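Local coordinates for protein 2-Keto-3-deoxy-(6-phospho-)gluconate aldolase (Thermoproteus tenax, PDB 2R91) that belongs to the dihydrodipicolinate synthetase family of aldolases, whose chain folds into a TIM barrel and is assembled here as a tetramer, at residues A64-V69 and Q171-N176; R108-Y113 and V134-D139; R141-L146 and L163-Y168. One frame throughout, in Å; residues are numbered along the deposited sequence.

In the fold
All three contacts lie in one TIM barrel of eight parallel strands. Contact 1 spans the interior between strands 67-70 and 173-176, the third and seventh. It opens first and closes last; between its segments contact 2, joining helix 107-120 to the loop before helix 140-146, is complete before contact 3 pairs that helix with helix 159-168. The centres of contacts 2 and 3 are about 13 Å apart, those of contacts 1 and 3 about 17 Å. Contact 3 touches both others: Tyr165 packs on Val174 and reaches Val138. Contacts 2 and 3 join parts of the helical layer, Tyr165 links that layer to strand 173-176, and the Cys118-Cys148 disulfide joins helix 107-120 to the residue just before strand 149-154.

Contact 1. Residues A64-V69 and Q171-N176; sequences ARRVIV and QARVYN
Arg173 stretches from the start of strand 173-176 across the barrel interior to Arg66 and Ile68, on the far side of the sheet cylinder. Its CB leaves the backbone toward the other strand, and the chain runs out extended through CG and CD, the side chain packing on Phe126 of strand 125-129, before bending at chi3 (58°), a turn that brings the guanidinium over to Tyr175, two residues further along the same strand. NE lies 2.8 Å from Tyr175 OH and NH2 lies 2.9 Å from that same OH. The arginine thus grips the phenol oxygen side-on, nearly in its guanidinium plane, although neither bond is straight (144° at NE). At the tip, NH2 also approaches Arg66 NH2 to 3.6 Å, the two guanidinium planes being turned 46° apart. The Ile68 methyl CD1 stands 4.1 Å from the same Arg173 NH2, coming obliquely to the guanidinium. Arg66 NH2 makes salt bridges to Glu2, at the start of strand 2-6, and Glu92, just before strand 93-96; Arg173 NH2 has long, weak ion pairs with the same acids, while Tyr175 OH is hydrogen-bonded to Glu2. The two arginines are therefore gathered round shared carboxylates at the N-terminal end of the barrel, where the acids probably offset their positive charge and Tyr175 fixes the rotation of the Arg173 guanidinium.

Contact 2. Residues R108-Y113 and V134-D139; sequences RQIAKY and VGRDVD
Ile110, on helix 107-120, meets Arg136 and Val138 with two different branches. Its CG1 sits beside the backbone N, and the second torsion (chi2 -49°) swings CD1 toward the arginine, where it comes within 3.9 Å of Arg136 CD and 4.1 Å of Arg136 NE. The other branch, CG2, reaches Val138 CG2 at 4.2 Å, the two side chains passing one another as they run in opposing senses. Arg136 starts from the crowded position between its backbone N and carbonyl carbon, and this chi1 (53°) with an anti chi2 carries CD to the isoleucine. The bend at chi3 (49°) then turns NE and the guanidinium toward the carbonyl oxygens of Pro99 and Phe102, which hold one terminal nitrogen each. Val138 presents CG2, the methyl beside its backbone N, to the helix and is otherwise packed against Pro98, Leu127 and Asn129. Gly135, with positive phi, is the first residue to leave helix 131-134, and Asp139 caps the next helix through Ala142 N, so that Arg136 and Val138 lie on the short linker between the two. Elsewhere on helix 107-120, Arg108 forms a salt bridge with Glu269 of a second subunit. The contact thus seats one side of helix 107-120 on the linker between helices 131-134 and 140-146, over the end of strand 125-129.

Contact 3. Residues R141-L146 and L163-Y168; sequences RAAKEL and LAYKRY
Two neighbouring helices of the barrel's outer layer, 140-146 and 159-168, meet where Tyr168 lies against Arg141 and Lys144. The short helical segments run in roughly the same direction, 38° apart, with their axes 9.3 Å from each other at closest approach. Arg141 CA sits over one face of the Tyr168 ring, displaced from the ring centre, and Arg141 CB is 3.9 Å from Tyr168 CE2. With CG anti to the backbone N (chi1 -179°), the arginine continues beside the tyrosine, the two side chains running alongside in the same sense. Lys144 comes instead at the ring edge, nearly at a right angle, its CD 3.9 Å from Tyr168 CD2. Both helices are the connecting helices of successive beta-alpha-beta units, with strand 149-154 between them in the chain. On the side facing the sheet, Ala143 CB touches the edge of the Tyr165 ring, 4.0 Å from Tyr165 CE1, and that tyrosine's OH is hydrogen-bonded to Val138 O. At the outer side a water accepts from Lys144 NZ at 3.0 Å and donates to Tyr168 O at 2.9 Å, bridging the lysine tip to the end of the other helix. The phenol oxygen of Tyr168 and NH2 of Arg167, whose guanidinium has Tyr168 CE1 over its centre, both bind Glu232 of a third subunit.

Contact 1. Residues A64-V69 and Q171-N176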
ATOM      1  N   ALA A  64      30.153  -9.304 -24.527  1.00 25.64           N
ATOM      2  CA  ALA A  64      29.444  -8.161 -25.084  1.00 25.53           C
ATOM      3  C   ALA A  64      30.328  -6.943 -25.053  1.00 25.62           C
ATOM      4  O   ALA A  64      31.073  -6.745 -24.100  1.00 24.77           O
ATOM      5  CB  ALA A  64      28.153  -7.877 -24.281  1.00 24.48           C
ATOM      6  N   ARG A  65      30.188  -6.083 -26.048  1.00 25.81           N
ATOM      7  CA  ARG A  65      30.989  -4.853 -26.075  1.00 28.90           C
ATOM      8  C   ARG A  65      30.488  -3.774 -25.154  1.00 26.77           C
ATOM      9  O   ARG A  65      31.259  -2.906 -24.785  1.00 25.37           O
ATOM     10  CB  ARG A  65      31.042  -4.281 -27.484  1.00 33.79           C
ATOM     11  CG  ARG A  65      31.322  -5.352 -28.513  1.00 39.53           C
ATOM     12  CD  ARG A  65      32.784  -5.383 -28.892  1.00 44.29           C
ATOM     13  NE  ARG A  65      33.014  -4.464 -30.005  1.00 48.01           N
ATOM     14  CZ  ARG A  65      33.268  -4.834 -31.255  1.00 49.60           C
ATOM     15  NH1 ARG A  65      33.350  -6.119 -31.578  1.00 50.58           N
ATOM     16  NH2 ARG A  65      33.458  -3.906 -32.184  1.00 50.73           N
ATOM     17  N   ARG A  66      29.190  -3.802 -24.804  1.00 23.60           N
ATOM     18  CA  ARG A  66      28.609  -2.765 -23.941  1.00 22.54           C
ATOM     19  C   ARG A  66      27.935  -3.411 -22.724  1.00 22.79           C
ATOM     20  O   ARG A  66      26.941  -4.138 -22.862  1.00 20.07           O
ATOM     21  CB  ARG A  66      27.585  -1.922 -24.702  1.00 23.16           C
ATOM     22  CG  ARG A  66      28.145  -1.220 -25.949  1.00 24.48           C
ATOM     23  CD  ARG A  66      27.154  -0.235 -26.584  1.00 24.04           C
ATOM     24  NE  ARG A  66      26.775   0.766 -25.605  1.00 25.37           N
ATOM     25  CZ  ARG A  66      25.746   1.584 -25.713  1.00 26.50           C
ATOM     26  NH1 ARG A  66      24.978   1.531 -26.792  1.00 26.80           N
ATOM     27  NH2 ARG A  66      25.491   2.453 -24.737  1.00 25.89           N
ATOM     28  N   VAL A  67      28.465  -3.124 -21.538  1.00 20.78           N
ATOM     29  CA  VAL A  67      28.065  -3.847 -20.315  1.00 19.65           C
ATOM     30  C   VAL A  67      27.896  -2.858 -19.184  1.00 20.13           C
ATOM     31  O   VAL A  67      28.766  -1.989 -18.952  1.00 18.37           O
ATOM     32  CB  VAL A  67      29.130  -4.936 -19.909  1.00 18.94           C
ATOM     33  CG1 VAL A  67      28.805  -5.542 -18.565  1.00 18.33           C
ATOM     34  CG2 VAL A  67      29.230  -6.036 -20.950  1.00 18.10           C
ATOM     35  N   ILE A  68      26.762  -2.947 -18.484  1.00 18.78           N
ATOM     36  CA  ILE A  68      26.596  -2.216 -17.229  1.00 18.79           C
ATOM     37  C   ILE A  68      26.465  -3.256 -16.125  1.00 18.18           C
ATOM     38  O   ILE A  68      25.717  -4.223 -16.271  1.00 19.72           O
ATOM     39  CB  ILE A  68      25.318  -1.317 -17.247  1.00 20.20           C
ATOM     40  CG1 ILE A  68      25.421  -0.254 -18.347  1.00 21.83           C
ATOM     41  CG2 ILE A  68      25.028  -0.702 -15.853  1.00 17.78           C
ATOM     42  CD1 ILE A  68      24.063   0.569 -18.556  1.00 22.15           C
ATOM     43  N   VAL A  69      27.189  -3.071 -15.021  1.00 17.80           N
ATOM     44  CA  VAL A  69      27.168  -4.035 -13.929  1.00 17.07           C
ATOM     45  C   VAL A  69      26.424  -3.462 -12.708  1.00 16.93           C
ATOM     46  O   VAL A  69      26.721  -2.351 -12.238  1.00 16.18           O
ATOM     47  CB  VAL A  69      28.623  -4.506 -13.524  1.00 18.35           C
ATOM     48  CG1 VAL A  69      28.576  -5.566 -12.429  1.00 17.06           C
ATOM     49  CG2 VAL A  69      29.381  -5.045 -14.752  1.00 17.57           C
ATOM     50  N   GLN A 171      20.525  15.469 -18.530  1.00 32.63           N
ATOM     51  CA  GLN A 171      21.702  14.836 -19.128  1.00 33.53           C
ATOM     52  C   GLN A 171      21.843  13.329 -18.849  1.00 31.80           C
ATOM     53  O   GLN A 171      22.665  12.647 -19.478  1.00 32.04           O
ATOM     54  CB  GLN A 171      22.971  15.563 -18.679  1.00 37.03           C
ATOM     55  CG  GLN A 171      23.063  17.013 -19.185  1.00 42.42           C
ATOM     56  CD  GLN A 171      22.844  17.109 -20.693  1.00 46.10           C
ATOM     57  OE1 GLN A 171      23.505  16.405 -21.486  1.00 48.26           O
ATOM     58  NE2 GLN A 171      21.905  17.978 -21.105  1.00 47.58           N
ATOM     59  N   ALA A 172      21.053  12.803 -17.923  1.00 28.80           N
ATOM     60  CA  ALA A 172      21.125  11.377 -17.594  1.00 27.78           C
ATOM     61  C   ALA A 172      20.514  10.548 -18.710  1.00 28.49           C
ATOM     62  O   ALA A 172      19.565  10.993 -19.360  1.00 29.52           O
ATOM     63  CB  ALA A 172      20.381  11.101 -16.273  1.00 26.93           C
ATOM     64  N   ARG A 173      21.023   9.336 -18.910  1.00 28.26           N
ATOM     65  CA  ARG A 173      20.347   8.330 -19.716  1.00 29.70           C
ATOM     66  C   ARG A 173      19.284   7.605 -18.849  1.00 26.18           C
ATOM     67  O   ARG A 173      19.618   6.974 -17.845  1.00 24.48           O
ATOM     68  CB  ARG A 173      21.350   7.315 -20.241  1.00 31.28           C
ATOM     69  CG  ARG A 173      22.272   7.817 -21.366  1.00 36.07           C
ATOM     70  CD  ARG A 173      23.560   6.955 -21.448  1.00 36.72           C
ATOM     71  NE  ARG A 173      23.282   5.524 -21.685  1.00 43.00           N
ATOM     72  CZ  ARG A 173      24.126   4.507 -21.433  1.00 43.92           C
ATOM     73  NH1 ARG A 173      25.338   4.730 -20.918  1.00 46.08           N
ATOM     74  NH2 ARG A 173      23.757   3.254 -21.697  1.00 44.05           N
ATOM     75  N   VAL A 174      18.019   7.696 -19.259  1.00 23.43           N
ATOM     76  CA  VAL A 174      16.877   7.166 -18.480  1.00 20.59           C
ATOM     77  C   VAL A 174      16.160   6.025 -19.231  1.00 20.93           C
ATOM     78  O   VAL A 174      15.843   6.148 -20.422  1.00 19.89           O
ATOM     79  CB  VAL A 174      15.894   8.318 -18.069  1.00 19.95           C
ATOM     80  CG1 VAL A 174      14.704   7.768 -17.290  1.00 19.70           C
ATOM     81  CG2 VAL A 174      16.619   9.396 -17.249  1.00 18.58           C
ATOM     82  N   TYR A 175      15.936   4.909 -18.533  1.00 19.33           N
ATOM     83  CA  TYR A 175      15.349   3.680 -19.073  1.00 20.27           C
ATOM     84  C   TYR A 175      14.228   3.208 -18.153  1.00 18.95           C
ATOM     85  O   TYR A 175      14.319   3.329 -16.920  1.00 18.05           O
ATOM     86  CB  TYR A 175      16.399   2.550 -19.074  1.00 23.78           C
ATOM     87  CG  TYR A 175      17.631   2.917 -19.855  1.00 25.41           C
ATOM     88  CD1 TYR A 175      17.779   2.525 -21.178  1.00 24.73           C
ATOM     89  CD2 TYR A 175      18.619   3.702 -19.289  1.00 26.51           C
ATOM     90  CE1 TYR A 175      18.881   2.898 -21.923  1.00 25.22           C
ATOM     91  CE2 TYR A 175      19.751   4.065 -20.027  1.00 26.32           C
ATOM     92  CZ  TYR A 175      19.866   3.641 -21.334  1.00 26.13           C
ATOM     93  OH  TYR A 175      20.980   3.995 -22.060  1.00 27.83           O
ATOM     94  N   ASN A 176      13.172   2.678 -18.739  1.00 18.08           N
ATOM     95  CA  ASN A 176      12.136   2.037 -17.939  1.00 18.69           C
ATOM     96  C   ASN A 176      12.297   0.520 -18.007  1.00 18.73           C
ATOM     97  O   ASN A 176      12.622  -0.035 -19.072  1.00 19.11           O
ATOM     98  CB  ASN A 176      10.716   2.492 -18.374  1.00 18.54           C
ATOM     99  CG  ASN A 176       9.632   1.796 -17.586  1.00 17.95           C
ATOM    100  OD1 ASN A 176       9.271   0.680 -17.902  1.00 20.45           O
ATOM    101  ND2 ASN A 176       9.145   2.429 -16.529  1.00 19.28           N
TER

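Contact 2. Residues R108-Y113 and V134-D139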
ATOM      1  N   ARG A 108      20.089  10.215   5.069  1.00 23.75           N
ATOM      2  CA  ARG A 108      21.555  10.365   5.122  1.00 25.81           C
ATOM      3  C   ARG A 108      22.252   9.047   4.748  1.00 21.85           C
ATOM      4  O   ARG A 108      23.221   9.050   4.013  1.00 20.56           O
ATOM      5  CB  ARG A 108      22.062  10.859   6.502  1.00 26.40           C
ATOM      6  CG  ARG A 108      23.582  11.156   6.492  1.00 29.65           C
ATOM      7  CD  ARG A 108      24.152  11.508   7.888  1.00 30.29           C
ATOM      8  NE  ARG A 108      24.138  10.309   8.722  1.00 30.91           N
ATOM      9  CZ  ARG A 108      25.081   9.380   8.713  1.00 32.85           C
ATOM     10  NH1 ARG A 108      26.143   9.531   7.946  1.00 33.22           N
ATOM     11  NH2 ARG A 108      24.941   8.284   9.469  1.00 34.87           N
ATOM     12  N   GLN A 109      21.732   7.923   5.242  1.00 22.03           N
ATOM     13  CA  GLN A 109      22.351   6.628   4.925  1.00 21.44           C
ATOM     14  C   GLN A 109      22.289   6.288   3.439  1.00 21.44           C
ATOM     15  O   GLN A 109      23.283   5.842   2.846  1.00 20.91           O
ATOM     16  CB  GLN A 109      21.742   5.515   5.778  1.00 21.29           C
ATOM     17  CG  GLN A 109      22.139   5.613   7.273  1.00 20.14           C
ATOM     18  CD  GLN A 109      21.325   4.668   8.132  1.00 21.34           C
ATOM     19  OE1 GLN A 109      20.120   4.503   7.908  1.00 21.23           O
ATOM     20  NE2 GLN A 109      21.963   4.066   9.156  1.00 19.27           N
ATOM     21  N   ILE A 110      21.118   6.493   2.837  1.00 21.14           N
ATOM     22  CA  ILE A 110      20.956   6.245   1.397  1.00 21.64           C
ATOM     23  C   ILE A 110      21.908   7.132   0.579  1.00 20.29           C
ATOM     24  O   ILE A 110      22.518   6.682  -0.381  1.00 21.19           O
ATOM     25  CB  ILE A 110      19.494   6.519   0.906  1.00 22.56           C
ATOM     26  CG1 ILE A 110      18.454   5.743   1.719  1.00 22.72           C
ATOM     27  CG2 ILE A 110      19.361   6.210  -0.589  1.00 20.41           C
ATOM     28  CD1 ILE A 110      18.808   4.320   1.843  1.00 24.49           C
ATOM     29  N   ALA A 111      21.997   8.399   0.941  1.00 21.60           N
ATOM     30  CA  ALA A 111      22.832   9.350   0.192  1.00 22.34           C
ATOM     31  C   ALA A 111      24.298   9.003   0.286  1.00 21.91           C
ATOM     32  O   ALA A 111      25.001   9.080  -0.700  1.00 22.59           O
ATOM     33  CB  ALA A 111      22.611  10.796   0.701  1.00 22.20           C
ATOM     34  N   LYS A 112      24.764   8.663   1.488  1.00 22.22           N
ATOM     35  CA  LYS A 112      26.163   8.287   1.692  1.00 22.25           C
ATOM     36  C   LYS A 112      26.510   7.082   0.839  1.00 20.84           C
ATOM     37  O   LYS A 112      27.559   7.068   0.193  1.00 21.03           O
ATOM     38  CB  LYS A 112      26.457   7.969   3.182  1.00 23.72           C
ATOM     39  CG  LYS A 112      27.922   7.561   3.428  1.00 24.60           C
ATOM     40  CD  LYS A 112      28.272   7.534   4.912  1.00 26.24           C
ATOM     41  CE  LYS A 112      29.710   7.024   5.167  1.00 26.86           C
ATOM     42  NZ  LYS A 112      30.733   7.774   4.385  1.00 30.63           N
ATOM     43  N   TYR A 113      25.638   6.074   0.843  1.00 19.80           N
ATOM     44  CA  TYR A 113      25.815   4.895  -0.015  1.00 19.71           C
ATOM     45  C   TYR A 113      26.104   5.250  -1.474  1.00 19.98           C
ATOM     46  O   TYR A 113      27.105   4.811  -2.056  1.00 19.27           O
ATOM     47  CB  TYR A 113      24.573   3.985   0.035  1.00 19.10           C
ATOM     48  CG  TYR A 113      24.719   2.770  -0.878  1.00 19.21           C
ATOM     49  CD1 TYR A 113      25.563   1.697  -0.514  1.00 18.58           C
ATOM     50  CD2 TYR A 113      24.046   2.704  -2.116  1.00 17.73           C
ATOM     51  CE1 TYR A 113      25.724   0.581  -1.338  1.00 18.63           C
ATOM     52  CE2 TYR A 113      24.180   1.615  -2.931  1.00 17.94           C
ATOM     53  CZ  TYR A 113      25.026   0.545  -2.549  1.00 20.57           C
ATOM     54  OH  TYR A 113      25.163  -0.553  -3.369  1.00 19.66           O
ATOM     55  N   VAL A 134      12.709  -3.316  -3.731  1.00 17.92           N
ATOM     56  CA  VAL A 134      13.638  -2.657  -2.790  1.00 18.86           C
ATOM     57  C   VAL A 134      12.954  -2.237  -1.477  1.00 20.87           C
ATOM     58  O   VAL A 134      13.565  -2.275  -0.387  1.00 19.37           O
ATOM     59  CB  VAL A 134      14.282  -1.451  -3.504  1.00 17.64           C
ATOM     60  CG1 VAL A 134      15.047  -0.523  -2.550  1.00 18.10           C
ATOM     61  CG2 VAL A 134      15.161  -1.959  -4.649  1.00 17.36           C
ATOM     62  N   GLY A 135      11.683  -1.841  -1.580  1.00 20.71           N
ATOM     63  CA  GLY A 135      10.913  -1.429  -0.421  1.00 21.74           C
ATOM     64  C   GLY A 135      11.023   0.064  -0.160  1.00 22.21           C
ATOM     65  O   GLY A 135      10.508   0.562   0.833  1.00 22.27           O
ATOM     66  N   ARG A 136      11.758   0.771  -1.019  1.00 21.31           N
ATOM     67  CA  ARG A 136      11.817   2.240  -0.983  1.00 21.92           C
ATOM     68  C   ARG A 136      11.994   2.747  -2.405  1.00 20.61           C
ATOM     69  O   ARG A 136      12.403   2.011  -3.302  1.00 20.46           O
ATOM     70  CB  ARG A 136      12.962   2.799  -0.078  1.00 22.16           C
ATOM     71  CG  ARG A 136      14.382   2.239  -0.364  1.00 22.72           C
ATOM     72  CD  ARG A 136      15.470   2.818   0.565  1.00 23.00           C
ATOM     73  NE  ARG A 136      15.047   2.744   1.970  1.00 23.82           N
ATOM     74  CZ  ARG A 136      15.116   1.671   2.752  1.00 24.29           C
ATOM     75  NH1 ARG A 136      15.707   0.525   2.329  1.00 23.23           N
ATOM     76  NH2 ARG A 136      14.618   1.763   3.985  1.00 21.87           N
ATOM     77  N   ASP A 137      11.757   4.032  -2.571  1.00 20.32           N
ATOM     78  CA  ASP A 137      11.871   4.727  -3.851  1.00 21.79           C
ATOM     79  C   ASP A 137      12.930   5.814  -3.726  1.00 21.34           C
ATOM     80  O   ASP A 137      12.942   6.552  -2.739  1.00 23.14           O
ATOM     81  CB  ASP A 137      10.499   5.392  -4.156  1.00 22.47           C
ATOM     82  CG  ASP A 137      10.449   6.080  -5.522  1.00 23.63           C
ATOM     83  OD1 ASP A 137      11.136   5.654  -6.458  1.00 22.04           O
ATOM     84  OD2 ASP A 137       9.703   7.073  -5.646  1.00 24.71           O
ATOM     85  N   VAL A 138      13.801   5.926  -4.721  1.00 20.29           N
ATOM     86  CA  VAL A 138      14.643   7.100  -4.872  1.00 20.94           C
ATOM     87  C   VAL A 138      14.134   7.842  -6.113  1.00 20.78           C
ATOM     88  O   VAL A 138      14.492   7.487  -7.253  1.00 18.89           O
ATOM     89  CB  VAL A 138      16.128   6.722  -4.990  1.00 21.11           C
ATOM     90  CG1 VAL A 138      16.989   7.969  -5.227  1.00 20.05           C
ATOM     91  CG2 VAL A 138      16.580   6.006  -3.672  1.00 20.83           C
ATOM     92  N   ASP A 139      13.248   8.821  -5.890  1.00 20.83           N
ATOM     93  CA  ASP A 139      12.520   9.456  -7.010  1.00 20.94           C
ATOM     94  C   ASP A 139      13.419  10.476  -7.726  1.00 21.65           C
ATOM     95  O   ASP A 139      14.584  10.651  -7.348  1.00 18.30           O
ATOM     96  CB  ASP A 139      11.127  10.011  -6.580  1.00 22.56           C
ATOM     97  CG  ASP A 139      11.199  11.247  -5.660  1.00 23.49           C
ATOM     98  OD1 ASP A 139      12.295  11.754  -5.390  1.00 23.95           O
ATOM     99  OD2 ASP A 139      10.124  11.714  -5.212  1.00 24.21           O
TER

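Contact 3. Residues R141-L146 and L163-Y168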
ATOM      1  N   ARG A 141      13.601  13.749  -7.857  1.00 24.49           N
ATOM      2  CA  ARG A 141      14.106  14.832  -7.018  1.00 27.34           C
ATOM      3  C   ARG A 141      15.243  14.359  -6.072  1.00 25.69           C
ATOM      4  O   ARG A 141      16.301  14.989  -5.975  1.00 25.03           O
ATOM      5  CB  ARG A 141      12.924  15.392  -6.242  1.00 30.44           C
ATOM      6  CG  ARG A 141      13.207  16.545  -5.327  1.00 36.64           C
ATOM      7  CD  ARG A 141      11.896  17.296  -5.067  1.00 40.30           C
ATOM      8  NE  ARG A 141      11.741  17.574  -3.652  1.00 45.42           N
ATOM      9  CZ  ARG A 141      10.828  17.004  -2.862  1.00 48.18           C
ATOM     10  NH1 ARG A 141       9.952  16.123  -3.370  1.00 49.20           N
ATOM     11  NH2 ARG A 141      10.780  17.331  -1.562  1.00 48.56           N
ATOM     12  N   ALA A 142      15.014  13.242  -5.391  1.00 25.23           N
ATOM     13  CA  ALA A 142      16.033  12.601  -4.543  1.00 24.03           C
ATOM     14  C   ALA A 142      17.277  12.226  -5.351  1.00 25.07           C
ATOM     15  O   ALA A 142      18.401  12.431  -4.902  1.00 25.80           O
ATOM     16  CB  ALA A 142      15.447  11.375  -3.890  1.00 24.54           C
ATOM     17  N   ALA A 143      17.080  11.688  -6.550  1.00 24.07           N
ATOM     18  CA  ALA A 143      18.187  11.329  -7.427  1.00 24.68           C
ATOM     19  C   ALA A 143      19.055  12.552  -7.813  1.00 25.72           C
ATOM     20  O   ALA A 143      20.310  12.485  -7.820  1.00 24.09           O
ATOM     21  CB  ALA A 143      17.660  10.617  -8.667  1.00 23.20           C
ATOM     22  N   LYS A 144      18.385  13.666  -8.105  1.00 25.64           N
ATOM     23  CA  LYS A 144      19.083  14.923  -8.376  1.00 27.51           C
ATOM     24  C   LYS A 144      19.846  15.401  -7.142  1.00 27.53           C
ATOM     25  O   LYS A 144      21.002  15.831  -7.260  1.00 26.98           O
ATOM     26  CB  LYS A 144      18.100  16.023  -8.825  1.00 28.28           C
ATOM     27  CG  LYS A 144      18.795  17.357  -9.162  1.00 29.24           C
ATOM     28  CD  LYS A 144      17.801  18.472  -9.494  1.00 29.89           C
ATOM     29  CE  LYS A 144      18.542  19.762  -9.944  1.00 31.98           C
ATOM     30  NZ  LYS A 144      17.586  20.915 -10.052  1.00 34.62           N
ATOM     31  N   GLU A 145      19.185  15.321  -5.984  1.00 29.75           N
ATOM     32  CA  GLU A 145      19.741  15.691  -4.655  1.00 33.24           C
ATOM     33  C   GLU A 145      21.013  14.904  -4.300  1.00 32.94           C
ATOM     34  O   GLU A 145      21.824  15.378  -3.486  1.00 34.15           O
ATOM     35  CB  GLU A 145      18.678  15.563  -3.516  1.00 34.03           C
ATOM     36  CG  GLU A 145      17.629  16.746  -3.423  1.00 39.29           C
ATOM     37  CD  GLU A 145      16.275  16.487  -2.620  1.00 40.35           C
ATOM     38  OE1 GLU A 145      15.715  15.344  -2.552  1.00 42.90           O
ATOM     39  OE2 GLU A 145      15.724  17.483  -2.084  1.00 43.59           O
ATOM     40  N   LEU A 146      21.209  13.724  -4.903  1.00 30.54           N
ATOM     41  CA  LEU A 146      22.426  12.934  -4.661  1.00 29.33           C
ATOM     42  C   LEU A 146      23.635  13.583  -5.299  1.00 30.76           C
ATOM     43  O   LEU A 146      24.753  13.475  -4.783  1.00 31.16           O
ATOM     44  CB  LEU A 146      22.297  11.497  -5.177  1.00 26.91           C
ATOM     45  CG  LEU A 146      21.267  10.613  -4.498  1.00 27.14           C
ATOM     46  CD1 LEU A 146      21.165   9.264  -5.239  1.00 25.19           C
ATOM     47  CD2 LEU A 146      21.620  10.408  -3.009  1.00 26.09           C
ATOM     48  N   LEU A 163       9.651   9.255 -16.432  1.00 20.54           N
ATOM     49  CA  LEU A 163       9.828  10.489 -17.184  1.00 20.86           C
ATOM     50  C   LEU A 163      10.366  11.600 -16.292  1.00 19.80           C
ATOM     51  O   LEU A 163      11.152  12.421 -16.724  1.00 22.87           O
ATOM     52  CB  LEU A 163       8.481  10.927 -17.833  1.00 21.59           C
ATOM     53  CG  LEU A 163       8.162  10.239 -19.171  1.00 22.62           C
ATOM     54  CD1 LEU A 163       6.657  10.326 -19.510  1.00 21.55           C
ATOM     55  CD2 LEU A 163       9.010  10.846 -20.303  1.00 22.09           C
ATOM     56  N   ALA A 164       9.931  11.642 -15.045  1.00 21.87           N
ATOM     57  CA  ALA A 164      10.395  12.678 -14.139  1.00 21.24           C
ATOM     58  C   ALA A 164      11.931  12.709 -13.999  1.00 22.25           C
ATOM     59  O   ALA A 164      12.500  13.775 -13.771  1.00 20.86           O
ATOM     60  CB  ALA A 164       9.720  12.543 -12.771  1.00 22.08           C
ATOM     61  N   TYR A 165      12.616  11.569 -14.166  1.00 21.87           N
ATOM     62  CA  TYR A 165      14.099  11.604 -14.118  1.00 22.09           C
ATOM     63  C   TYR A 165      14.685  12.393 -15.270  1.00 23.41           C
ATOM     64  O   TYR A 165      15.691  13.078 -15.122  1.00 23.02           O
ATOM     65  CB  TYR A 165      14.718  10.200 -14.112  1.00 21.10           C
ATOM     66  CG  TYR A 165      14.366   9.358 -12.912  1.00 20.46           C
ATOM     67  CD1 TYR A 165      15.019   9.548 -11.683  1.00 20.65           C
ATOM     68  CD2 TYR A 165      13.429   8.341 -13.009  1.00 20.53           C
ATOM     69  CE1 TYR A 165      14.730   8.772 -10.591  1.00 20.03           C
ATOM     70  CE2 TYR A 165      13.127   7.548 -11.914  1.00 19.56           C
ATOM     71  CZ  TYR A 165      13.789   7.776 -10.702  1.00 20.86           C
ATOM     72  OH  TYR A 165      13.484   7.001  -9.619  1.00 19.37           O
ATOM     73  N   LYS A 166      14.060  12.286 -16.436  1.00 25.14           N
ATOM     74  CA  LYS A 166      14.474  13.065 -17.592  1.00 26.87           C
ATOM     75  C   LYS A 166      14.259  14.563 -17.334  1.00 26.30           C
ATOM     76  O   LYS A 166      15.008  15.398 -17.793  1.00 26.37           O
ATOM     77  CB  LYS A 166      13.646  12.613 -18.794  1.00 29.71           C
ATOM     78  CG  LYS A 166      14.322  12.734 -20.100  1.00 32.50           C
ATOM     79  CD  LYS A 166      14.782  11.355 -20.544  1.00 35.08           C
ATOM     80  CE  LYS A 166      16.133  11.472 -21.256  1.00 34.74           C
ATOM     81  NZ  LYS A 166      15.870  11.965 -22.586  1.00 37.08           N
ATOM     82  N   ARG A 167      13.226  14.891 -16.575  1.00 26.70           N
ATOM     83  CA  ARG A 167      12.934  16.278 -16.239  1.00 27.27           C
ATOM     84  C   ARG A 167      13.960  16.854 -15.269  1.00 27.87           C
ATOM     85  O   ARG A 167      14.466  17.972 -15.473  1.00 28.20           O
ATOM     86  CB  ARG A 167      11.521  16.374 -15.665  1.00 26.23           C
ATOM     87  CG  ARG A 167      11.053  17.771 -15.287  1.00 29.61           C
ATOM     88  CD  ARG A 167       9.687  17.654 -14.624  1.00 30.20           C
ATOM     89  NE  ARG A 167       9.540  18.648 -13.572  1.00 32.84           N
ATOM     90  CZ  ARG A 167       8.793  18.501 -12.492  1.00 31.24           C
ATOM     91  NH1 ARG A 167       8.123  17.367 -12.254  1.00 30.63           N
ATOM     92  NH2 ARG A 167       8.726  19.508 -11.648  1.00 33.32           N
ATOM     93  N   TYR A 168      14.276  16.107 -14.210  1.00 27.73           N
ATOM     94  CA  TYR A 168      15.217  16.589 -13.185  1.00 28.07           C
ATOM     95  C   TYR A 168      16.669  16.384 -13.543  1.00 28.61           C
ATOM     96  O   TYR A 168      17.541  17.096 -13.029  1.00 28.99           O
ATOM     97  CB  TYR A 168      14.955  15.920 -11.823  1.00 28.46           C
ATOM     98  CG  TYR A 168      13.808  16.517 -11.027  1.00 27.73           C
ATOM     99  CD1 TYR A 168      12.496  16.211 -11.332  1.00 27.67           C
ATOM    100  CD2 TYR A 168      14.046  17.381  -9.972  1.00 29.01           C
ATOM    101  CE1 TYR A 168      11.448  16.741 -10.616  1.00 27.77           C
ATOM    102  CE2 TYR A 168      13.004  17.919  -9.239  1.00 29.03           C
ATOM    103  CZ  TYR A 168      11.700  17.598  -9.577  1.00 29.05           C
ATOM    104  OH  TYR A 168      10.653  18.112  -8.846  1.00 29.06           O
TER
HETATM  105  O   HOH W   1      17.057  19.929 -12.808  1.00 43.68           O